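Local structure of heme-binding protein A (3TPA) at residues 231-236 with 249-254; 149-154 with 459-464; 112-117 with 177-182. The protein probably binds glutathione as the periplasmic-type solute-binding component of a transport system, and is probably related to the Pasteurellaceae GbpA family despite its heme-binding name. The protein carries 1 engineered substitution. All blocks are in the same frame, centred on the assembly; numbering follows the deposited sequence.

Contact 1: residues 231-236 with 249-254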
loop_
_atom_site.group_PDB
_atom_site.type_symbol
_atom_site.label_atom_id
_atom_site.label_comp_id
_atom_site.label_asym_id
_atom_site.label_seq_id
_atom_site.Cartn_x
_atom_site.Cartn_y
_atom_site.Cartn_z
ATOM N N THR A 231 12.350 21.129 -10.741
ATOM C CA THR A 231 11.408 22.108 -11.259
ATOM C C THR A 231 10.119 22.130 -10.436
ATOM O O THR A 231 9.574 23.192 -10.143
ATOM C CB THR A 231 11.088 21.840 -12.747
ATOM O OG1 THR A 231 12.296 21.945 -13.513
ATOM C CG2 THR A 231 10.052 22.838 -13.274
ATOM N N ARG A 232 9.633 20.950 -10.072
ATOM C CA ARG A 232 8.493 20.848 -9.165
ATOM C C ARG A 232 8.778 21.615 -7.867
ATOM O O ARG A 232 7.969 22.424 -7.434
ATOM C CB ARG A 232 8.132 19.379 -8.872
ATOM C CG ARG A 232 7.572 18.593 -10.076
ATOM C CD ARG A 232 6.840 17.282 -9.666
ATOM N NE ARG A 232 7.739 16.251 -9.138
ATOM C CZ ARG A 232 8.615 15.567 -9.867
ATOM N NH1 ARG A 232 8.735 15.796 -11.174
ATOM N NH2 ARG A 232 9.379 14.652 -9.293
ATOM N N TYR A 233 9.929 21.362 -7.251
ATOM C CA TYR A 233 10.312 22.091 -6.037
ATOM C C TYR A 233 10.288 23.610 -6.269
ATOM O O TYR A 233 9.602 24.345 -5.556
ATOM C CB TYR A 233 11.706 21.655 -5.582
ATOM C CG TYR A 233 12.275 22.375 -4.369
ATOM C CD1 TYR A 233 11.452 22.972 -3.411
ATOM C CD2 TYR A 233 13.649 22.439 -4.180
ATOM C CE1 TYR A 233 11.997 23.619 -2.301
ATOM C CE2 TYR A 233 14.198 23.076 -3.084
ATOM C CZ TYR A 233 13.380 23.664 -2.150
ATOM O OH TYR A 233 13.979 24.294 -1.081
ATOM N N ALA A 234 11.026 24.064 -7.280
ATOM C CA ALA A 234 11.131 25.498 -7.590
ATOM C C ALA A 234 9.749 26.128 -7.730
ATOM O O ALA A 234 9.485 27.189 -7.175
ATOM C CB ALA A 234 11.922 25.706 -8.873
ATOM N N LYS A 235 8.865 25.453 -8.461
ATOM C CA LYS A 235 7.541 26.013 -8.727
ATOM C C LYS A 235 6.682 26.045 -7.481
ATOM O O LYS A 235 5.815 26.904 -7.338
ATOM C CB LYS A 235 6.827 25.262 -9.859
ATOM C CG LYS A 235 7.331 25.657 -11.239
ATOM C CD LYS A 235 6.667 24.866 -12.349
ATOM C CE LYS A 235 5.487 25.620 -12.920
ATOM N NZ LYS A 235 5.942 26.839 -13.635
ATOM N N LEU A 236 6.923 25.096 -6.582
ATOM C CA LEU A 236 6.171 25.008 -5.332
ATOM C C LEU A 236 6.490 26.233 -4.477
ATOM O O LEU A 236 5.592 26.912 -3.991
ATOM C CB LEU A 236 6.520 23.715 -4.582
ATOM C CG LEU A 236 5.759 23.384 -3.300
ATOM C CD1 LEU A 236 4.320 23.019 -3.614
ATOM C CD2 LEU A 236 6.447 22.238 -2.578
ATOM N N ILE A 249 14.942 13.615 -2.688
ATOM C CA ILE A 249 15.304 13.550 -1.268
ATOM C C ILE A 249 16.325 14.619 -0.886
ATOM O O ILE A 249 16.318 15.115 0.242
ATOM C CB ILE A 249 15.834 12.156 -0.867
ATOM C CG1 ILE A 249 16.100 12.099 0.643
ATOM C CG2 ILE A 249 17.092 11.794 -1.664
ATOM C CD1 ILE A 249 14.849 12.173 1.493
ATOM N N SER A 250 17.197 14.963 -1.835
ATOM C CA SER A 250 18.207 16.006 -1.651
ATOM C C SER A 250 17.586 17.338 -1.249
ATOM O O SER A 250 18.241 18.160 -0.619
ATOM C CB SER A 250 18.970 16.232 -2.964
ATOM O OG SER A 250 19.428 15.016 -3.514
ATOM N N ASP A 251 16.348 17.571 -1.676
ATOM C CA ASP A 251 15.664 18.837 -1.436
ATOM C C ASP A 251 14.887 18.875 -0.122
ATOM O O ASP A 251 14.471 19.936 0.322
ATOM C CB ASP A 251 14.681 19.151 -2.583
ATOM C CG ASP A 251 15.376 19.490 -3.887
ATOM O OD1 ASP A 251 16.457 20.111 -3.853
ATOM O OD2 ASP A 251 14.825 19.137 -4.959
ATOM N N ILE A 252 14.660 17.723 0.488
ATOM C CA ILE A 252 13.806 17.652 1.676
ATOM C C ILE A 252 14.283 18.527 2.838
ATOM O O ILE A 252 13.497 19.277 3.430
ATOM C CB ILE A 252 13.603 16.204 2.152
ATOM C CG1 ILE A 252 12.715 15.450 1.160
ATOM C CG2 ILE A 252 12.942 16.195 3.506
ATOM C CD1 ILE A 252 11.304 16.023 1.022
ATOM N N ALA A 253 15.569 18.429 3.160
ATOM C CA ALA A 253 16.147 19.204 4.255
ATOM C C ALA A 253 15.916 20.712 4.098
ATOM O O ALA A 253 15.529 21.389 5.044
ATOM C CB ALA A 253 17.640 18.907 4.379
ATOM N N GLN A 254 16.142 21.243 2.906
ATOM C CA GLN A 254 15.857 22.653 2.679
ATOM C C GLN A 254 14.354 22.985 2.627
ATOM O O GLN A 254 13.953 24.098 2.985
ATOM C CB GLN A 254 16.553 23.162 1.418
ATOM C CG GLN A 254 16.206 24.619 1.086
ATOM C CD GLN A 254 16.601 25.573 2.202
ATOM O OE1 GLN A 254 17.631 25.393 2.857
ATOM N NE2 GLN A 254 15.781 26.591 2.425
#

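Contact 2: residues 149-154 with 459-464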
loop_
_atom_site.group_PDB
_atom_site.type_symbol
_atom_site.label_atom_id
_atom_site.label_comp_id
_atom_site.label_asym_id
_atom_site.label_seq_id
_atom_site.Cartn_x
_atom_site.Cartn_y
_atom_site.Cartn_z
ATOM N N PRO A 149 -13.713 -16.921 6.710
ATOM C CA PRO A 149 -13.726 -15.614 7.371
ATOM C C PRO A 149 -12.427 -14.888 7.121
ATOM O O PRO A 149 -11.367 -15.520 7.075
ATOM C CB PRO A 149 -13.849 -15.970 8.854
ATOM C CG PRO A 149 -14.447 -17.347 8.869
ATOM C CD PRO A 149 -13.885 -18.030 7.667
ATOM N N ASN A 150 -12.516 -13.574 6.961
ATOM C CA ASN A 150 -11.349 -12.776 6.690
ATOM C C ASN A 150 -11.589 -11.350 7.148
ATOM O O ASN A 150 -12.137 -10.546 6.408
ATOM C CB ASN A 150 -11.035 -12.780 5.194
ATOM C CG ASN A 150 -9.794 -12.000 4.872
ATOM O OD1 ASN A 150 -9.856 -10.810 4.564
ATOM N ND2 ASN A 150 -8.649 -12.662 4.943
ATOM N N THR A 151 -11.186 -11.040 8.372
ATOM C CA THR A 151 -11.442 -9.713 8.926
ATOM C C THR A 151 -10.926 -8.526 8.079
ATOM O O THR A 151 -11.586 -7.486 7.992
ATOM C CB THR A 151 -10.921 -9.617 10.355
ATOM O OG1 THR A 151 -11.510 -10.675 11.116
ATOM C CG2 THR A 151 -11.282 -8.269 10.972
ATOM N N PRO A 152 -9.750 -8.673 7.460
ATOM C CA PRO A 152 -9.212 -7.566 6.645
ATOM C C PRO A 152 -10.076 -7.213 5.435
ATOM O O PRO A 152 -9.912 -6.150 4.846
ATOM C CB PRO A 152 -7.868 -8.119 6.171
ATOM C CG PRO A 152 -7.466 -9.072 7.241
ATOM C CD PRO A 152 -8.761 -9.749 7.633
ATOM N N PHE A 153 -10.985 -8.104 5.063
ATOM C CA PHE A 153 -11.848 -7.856 3.918
ATOM C C PHE A 153 -12.561 -6.503 3.961
ATOM O O PHE A 153 -12.690 -5.842 2.937
ATOM C CB PHE A 153 -12.879 -8.980 3.751
ATOM C CG PHE A 153 -13.755 -8.794 2.543
ATOM C CD1 PHE A 153 -13.220 -8.909 1.268
ATOM C CD2 PHE A 153 -15.099 -8.458 2.678
ATOM C CE1 PHE A 153 -14.016 -8.709 0.144
ATOM C CE2 PHE A 153 -15.899 -8.260 1.558
ATOM C CZ PHE A 153 -15.356 -8.385 0.291
ATOM N N ILE A 154 -13.042 -6.096 5.131
ATOM C CA ILE A 154 -13.696 -4.780 5.245
ATOM C C ILE A 154 -12.778 -3.629 4.773
ATOM O O ILE A 154 -13.222 -2.683 4.104
ATOM C CB ILE A 154 -14.269 -4.508 6.675
ATOM C CG1 ILE A 154 -15.291 -3.361 6.628
ATOM C CG2 ILE A 154 -13.159 -4.207 7.709
ATOM C CD1 ILE A 154 -16.382 -3.553 5.594
ATOM N N GLN A 459 -9.438 -5.077 19.539
ATOM C CA GLN A 459 -8.473 -5.283 20.618
ATOM C C GLN A 459 -8.099 -6.757 20.794
ATOM O O GLN A 459 -7.006 -7.084 21.237
ATOM C CB GLN A 459 -8.973 -4.697 21.944
ATOM C CG GLN A 459 -8.981 -3.175 21.979
ATOM C CD GLN A 459 -7.688 -2.557 21.445
ATOM O OE1 GLN A 459 -6.591 -2.849 21.928
ATOM N NE2 GLN A 459 -7.820 -1.695 20.445
ATOM N N THR A 460 -9.013 -7.653 20.466
ATOM C CA THR A 460 -8.692 -9.064 20.590
ATOM C C THR A 460 -7.648 -9.423 19.532
ATOM O O THR A 460 -6.685 -10.135 19.834
ATOM C CB THR A 460 -9.946 -9.985 20.507
ATOM O OG1 THR A 460 -10.864 -9.643 21.555
ATOM C CG2 THR A 460 -9.549 -11.464 20.674
ATOM N N ARG A 461 -7.832 -8.900 18.313
ATOM C CA ARG A 461 -6.855 -9.052 17.225
ATOM C C ARG A 461 -5.477 -8.482 17.589
ATOM O O ARG A 461 -4.439 -9.102 17.339
ATOM C CB ARG A 461 -7.338 -8.353 15.950
ATOM C CG ARG A 461 -8.654 -8.849 15.380
ATOM C CD ARG A 461 -8.927 -8.206 14.022
ATOM N NE ARG A 461 -8.057 -8.785 13.011
ATOM C CZ ARG A 461 -7.492 -8.124 12.013
ATOM N NH1 ARG A 461 -7.698 -6.824 11.838
ATOM N NH2 ARG A 461 -6.717 -8.785 11.170
ATOM N N ALA A 462 -5.472 -7.291 18.176
ATOM C CA ALA A 462 -4.221 -6.622 18.501
ATOM C C ALA A 462 -3.360 -7.458 19.439
ATOM O O ALA A 462 -2.152 -7.581 19.244
ATOM C CB ALA A 462 -4.483 -5.250 19.089
ATOM N N LYS A 463 -3.980 -8.043 20.455
ATOM C CA LYS A 463 -3.247 -8.878 21.397
ATOM C C LYS A 463 -2.724 -10.138 20.714
ATOM O O LYS A 463 -1.609 -10.579 20.967
ATOM C CB LYS A 463 -4.117 -9.245 22.596
ATOM C CG LYS A 463 -4.492 -8.052 23.471
ATOM C CD LYS A 463 -5.063 -8.515 24.811
ATOM C CE LYS A 463 -5.689 -7.367 25.595
ATOM N NZ LYS A 463 -7.012 -6.963 25.041
ATOM N N LEU A 464 -3.528 -10.715 19.836
ATOM C CA LEU A 464 -3.088 -11.899 19.112
ATOM C C LEU A 464 -1.869 -11.555 18.250
ATOM O O LEU A 464 -0.887 -12.299 18.231
ATOM C CB LEU A 464 -4.229 -12.478 18.261
ATOM C CG LEU A 464 -5.383 -13.175 19.000
ATOM C CD1 LEU A 464 -6.511 -13.485 18.033
ATOM C CD2 LEU A 464 -4.928 -14.460 19.714
#

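Contact 3: residues 112-117 with 177-182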
loop_
_atom_site.group_PDB
_atom_site.type_symbol
_atom_site.label_atom_id
_atom_site.label_comp_id
_atom_site.label_asym_id
_atom_site.label_seq_id
_atom_site.Cartn_x
_atom_site.Cartn_y
_atom_site.Cartn_z
ATOM N N HIS A 112 -15.385 -7.777 -18.755
ATOM C CA HIS A 112 -14.166 -8.361 -18.182
ATOM C C HIS A 112 -12.908 -8.124 -19.030
ATOM O O HIS A 112 -11.819 -7.971 -18.485
ATOM C CB HIS A 112 -14.344 -9.865 -17.923
ATOM C CG HIS A 112 -13.219 -10.486 -17.147
ATOM N ND1 HIS A 112 -13.160 -10.453 -15.770
ATOM C CD2 HIS A 112 -12.115 -11.153 -17.558
ATOM C CE1 HIS A 112 -12.068 -11.080 -15.361
ATOM N NE2 HIS A 112 -11.417 -11.513 -16.422
ATOM N N ASN A 113 -13.064 -8.112 -20.354
ATOM C CA ASN A 113 -11.942 -7.893 -21.281
ATOM C C ASN A 113 -12.010 -6.568 -22.003
ATOM O O ASN A 113 -11.263 -6.316 -22.941
ATOM C CB ASN A 113 -11.877 -9.004 -22.323
ATOM C CG ASN A 113 -11.490 -10.323 -21.727
ATOM O OD1 ASN A 113 -10.561 -10.399 -20.924
ATOM N ND2 ASN A 113 -12.210 -11.376 -22.096
ATOM N N VAL A 114 -12.932 -5.723 -21.580
ATOM C CA VAL A 114 -13.003 -4.396 -22.140
ATOM C C VAL A 114 -11.723 -3.673 -21.725
ATOM O O VAL A 114 -11.249 -3.828 -20.600
ATOM C CB VAL A 114 -14.283 -3.674 -21.690
ATOM C CG1 VAL A 114 -14.203 -2.200 -21.974
ATOM C CG2 VAL A 114 -15.483 -4.284 -22.397
ATOM N N SER A 115 -11.143 -2.942 -22.671
ATOM C CA SER A 115 -9.868 -2.265 -22.469
ATOM C C SER A 115 -8.724 -3.236 -22.257
ATOM O O SER A 115 -7.668 -2.852 -21.762
ATOM C CB SER A 115 -9.950 -1.296 -21.288
ATOM O OG SER A 115 -10.781 -0.190 -21.604
ATOM N N ALA A 116 -8.921 -4.495 -22.631
ATOM C CA ALA A 116 -7.869 -5.480 -22.434
ATOM C C ALA A 116 -7.445 -5.399 -20.978
ATOM O O ALA A 116 -6.271 -5.556 -20.642
ATOM C CB ALA A 116 -6.688 -5.186 -23.358
ATOM N N GLY A 117 -8.428 -5.150 -20.117
ATOM C CA GLY A 117 -8.177 -4.895 -18.711
ATOM C C GLY A 117 -7.631 -6.080 -17.935
ATOM O O GLY A 117 -7.957 -7.231 -18.226
ATOM N N GLY A 177 -21.542 0.635 -28.671
ATOM C CA GLY A 177 -20.380 0.034 -29.291
ATOM C C GLY A 177 -19.050 0.636 -28.868
ATOM O O GLY A 177 -18.046 0.437 -29.546
ATOM N N LYS A 178 -19.032 1.360 -27.749
ATOM C CA LYS A 178 -17.779 1.923 -27.229
ATOM C C LYS A 178 -17.599 1.745 -25.707
ATOM O O LYS A 178 -17.522 2.726 -24.958
ATOM C CB LYS A 178 -17.630 3.397 -27.638
ATOM C CG LYS A 178 -18.885 4.237 -27.454
ATOM C CD LYS A 178 -18.604 5.706 -27.733
ATOM C CE LYS A 178 -19.888 6.529 -27.802
ATOM N NZ LYS A 178 -20.620 6.603 -26.504
ATOM N N PRO A 179 -17.509 0.484 -25.254
ATOM C CA PRO A 179 -17.401 0.182 -23.821
ATOM C C PRO A 179 -16.095 0.716 -23.246
ATOM O O PRO A 179 -16.005 0.952 -22.033
ATOM C CB PRO A 179 -17.416 -1.351 -23.779
ATOM C CG PRO A 179 -16.935 -1.769 -25.125
ATOM C CD PRO A 179 -17.482 -0.738 -26.077
ATOM N N GLU A 180 -15.095 0.897 -24.103
ATOM C CA GLU A 180 -13.811 1.430 -23.657
ATOM C C GLU A 180 -13.982 2.774 -22.972
ATOM O O GLU A 180 -13.219 3.140 -22.091
ATOM C CB GLU A 180 -12.828 1.561 -24.825
ATOM C CG GLU A 180 -12.058 0.284 -25.119
ATOM C CD GLU A 180 -12.934 -0.796 -25.728
ATOM O OE1 GLU A 180 -13.906 -0.450 -26.444
ATOM O OE2 GLU A 180 -12.643 -1.991 -25.495
ATOM N N THR A 181 -15.005 3.505 -23.375
ATOM C CA THR A 181 -15.218 4.839 -22.847
ATOM C C THR A 181 -15.409 4.804 -21.330
ATOM O O THR A 181 -15.164 5.798 -20.645
ATOM C CB THR A 181 -16.402 5.522 -23.524
ATOM O OG1 THR A 181 -16.126 5.656 -24.922
ATOM C CG2 THR A 181 -16.633 6.898 -22.945
ATOM N N LEU A 182 -15.847 3.658 -20.813
ATOM C CA LEU A 182 -16.086 3.506 -19.383
ATOM C C LEU A 182 -14.785 3.737 -18.642
ATOM O O LEU A 182 -14.765 4.329 -17.563
ATOM C CB LEU A 182 -16.621 2.103 -19.055
ATOM C CG LEU A 182 -17.137 1.868 -17.625
ATOM C CD1 LEU A 182 -18.470 2.561 -17.364
ATOM C CD2 LEU A 182 -17.261 0.390 -17.348
#

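Contact 1: residues 231-236 with 249-254
The hydroxyl of Tyr233 lies 3.1 Å from CG of Gln254, and the same oxygen, Tyr233 OH, is hydrogen-bonded to OD2 of Asp258. That carboxylate also receives NE2 of Gln254 on OD1, so the phenol and the amide share one acidic partner and are drawn together at their far ends. Gln254 CG stands at the ring edge, near its plane. With CG anti to the backbone N (chi1 176°) and a bend at chi2, the glutamine brings its methylene to the hydroxyl while its amide goes on to Asp258. Further back on the ring, Asp251 packs obliquely: its CG is 3.4 Å from Tyr233 CD2, with carboxylate and ring planes 42° apart. The ring also makes a cation-pi contact with Lys237. Tyrosine suits this place because its ring spans the gap between two helices and still delivers a polar tip. Segments 231-236 and 249-254 touch across Tyr233 alone; their helices, 229-237 and 249-255, both lean on strand 261-276, where Tyr233 and Leu236 touch Ile261 and Ile252 touches Leu263.

Contact 2: residues 149-154 with 459-464
A type I beta turn from Asn150 to Phe153, the lead-in to helix 153-156, presents its two central residues, Thr151 and Pro152, to Arg461 of helix 458-475. The threonine methyl does most of the touching: Thr151 CG2 is 3.9 Å from Arg461 NE and sits over one face of the guanidinium, 3.6 Å above its plane and displaced toward the rim. The two side chains run alongside each other in opposite directions. Arg461 reaches out nearly extended until chi3 (74°), and the bend there turns the flat end group so that a face meets the methyl. In Thr151 a chi1 of -55° sets OG1 beside the backbone N and CG2 anti to it, and OG1 bonds with the carbonyl of Ile455, and more weakly with that of Ala453. Pro152 adds its ring obliquely, with CG 4.0 Å from Arg461 NH2.

In the two-lobed solute-binding fold this turn follows strand 141-146 of the antiparallel sheet, whereas helix 458-475 runs into strand 478-491 of the six-stranded mixed sheet. The contact therefore bridges the parts of the fold built on these two sheets, consistent with a meeting of the two lobes. Proline, lacking an N-H, gives up no donor here, and its ring offers apolar carbons to Arg461; the turn closes with Phe153 N on Asn150 O at 3.0 Å.

Arginine suits a buried site of this kind because its nitrogens can be satisfied separately, and bonds on separate nitrogens fix the position and rotation of the guanidinium: NH1 makes a salt bridge with OD2 of Asp418, NE gives a hydrogen bond to the carbonyl of Ala452, and NH2 makes a weak one with the hydroxyl of Tyr465.

Contact 3: residues 112-117 with 177-182
The carboxylate of Glu180 approaches Ser115 and Val114 through one oxygen: OE2 accepts a weak hydrogen bond from the backbone N of Ser115 at 3.3 Å. The bond is fairly straight, at 164°. The same Glu180 OE2 lies 3.9 Å from Val114 CG1. A second flat group, the peptide carbonyl of Pro179, has this methyl beside it, Val114 CG1 being 3.6 Å from Pro179 O and almost as near to its carbon. The other branch meets the proline ring, with Val114 CG2 3.8 Å from Pro179 CB. Branching at CB lets valine set both methyls against the ring, while CG1 also lies by the carbonyl.

Glu180 folds back at chi2 (71°), and this curl carries its acid end to the Ser115 N-H. Its CG also packs 3.8 Å from Ser115 OG, whose hydrogen-bond partner is OD2 of Asp183. Ser115 adopts a positive phi of 65°, uncommon for a residue with a side chain, in a loop tightened by the bond from Ala116 N to Asn113 O.

Across from it, a type I beta turn runs from Lys178 to Thr181, and Pro179 suits its second position. Lys178 O receives Thr181 N at 3.1 Å and, weakly, Thr181 OG1. Just before, helix 167-175 ends in a Schellman motif in which Gly177 takes the positive phi. The contact therefore lies between the loop linking helices 94-105 and 120-124 and the short connection from helix 167-175 to helix 181-184, with Leu182 reaching down to Phe99 and Arg103 on helix 94-105.

Overall arrangement
From the N terminus, contact 3 opens first at 112-117, followed by the first segment of contact 2 at 149-154. Contact 3 then closes at 177-182, so the two loops cross. Contact 1 comes next, its segments only 13 residues apart, and lies wholly within the long loop that contact 2 closes at 459-464. Contact 3 ties a loop to a helix connection; contact 1 pairs two helices beside strand 261-276; contact 2 spans 305 residues to bridge the part built on the antiparallel sheet and that built on the six-stranded mixed sheet. None touches another: nearest atoms are about 16 Å apart for contacts 2 and 3, and contacts 1 and 2 lie on opposite sides of the chain's centre.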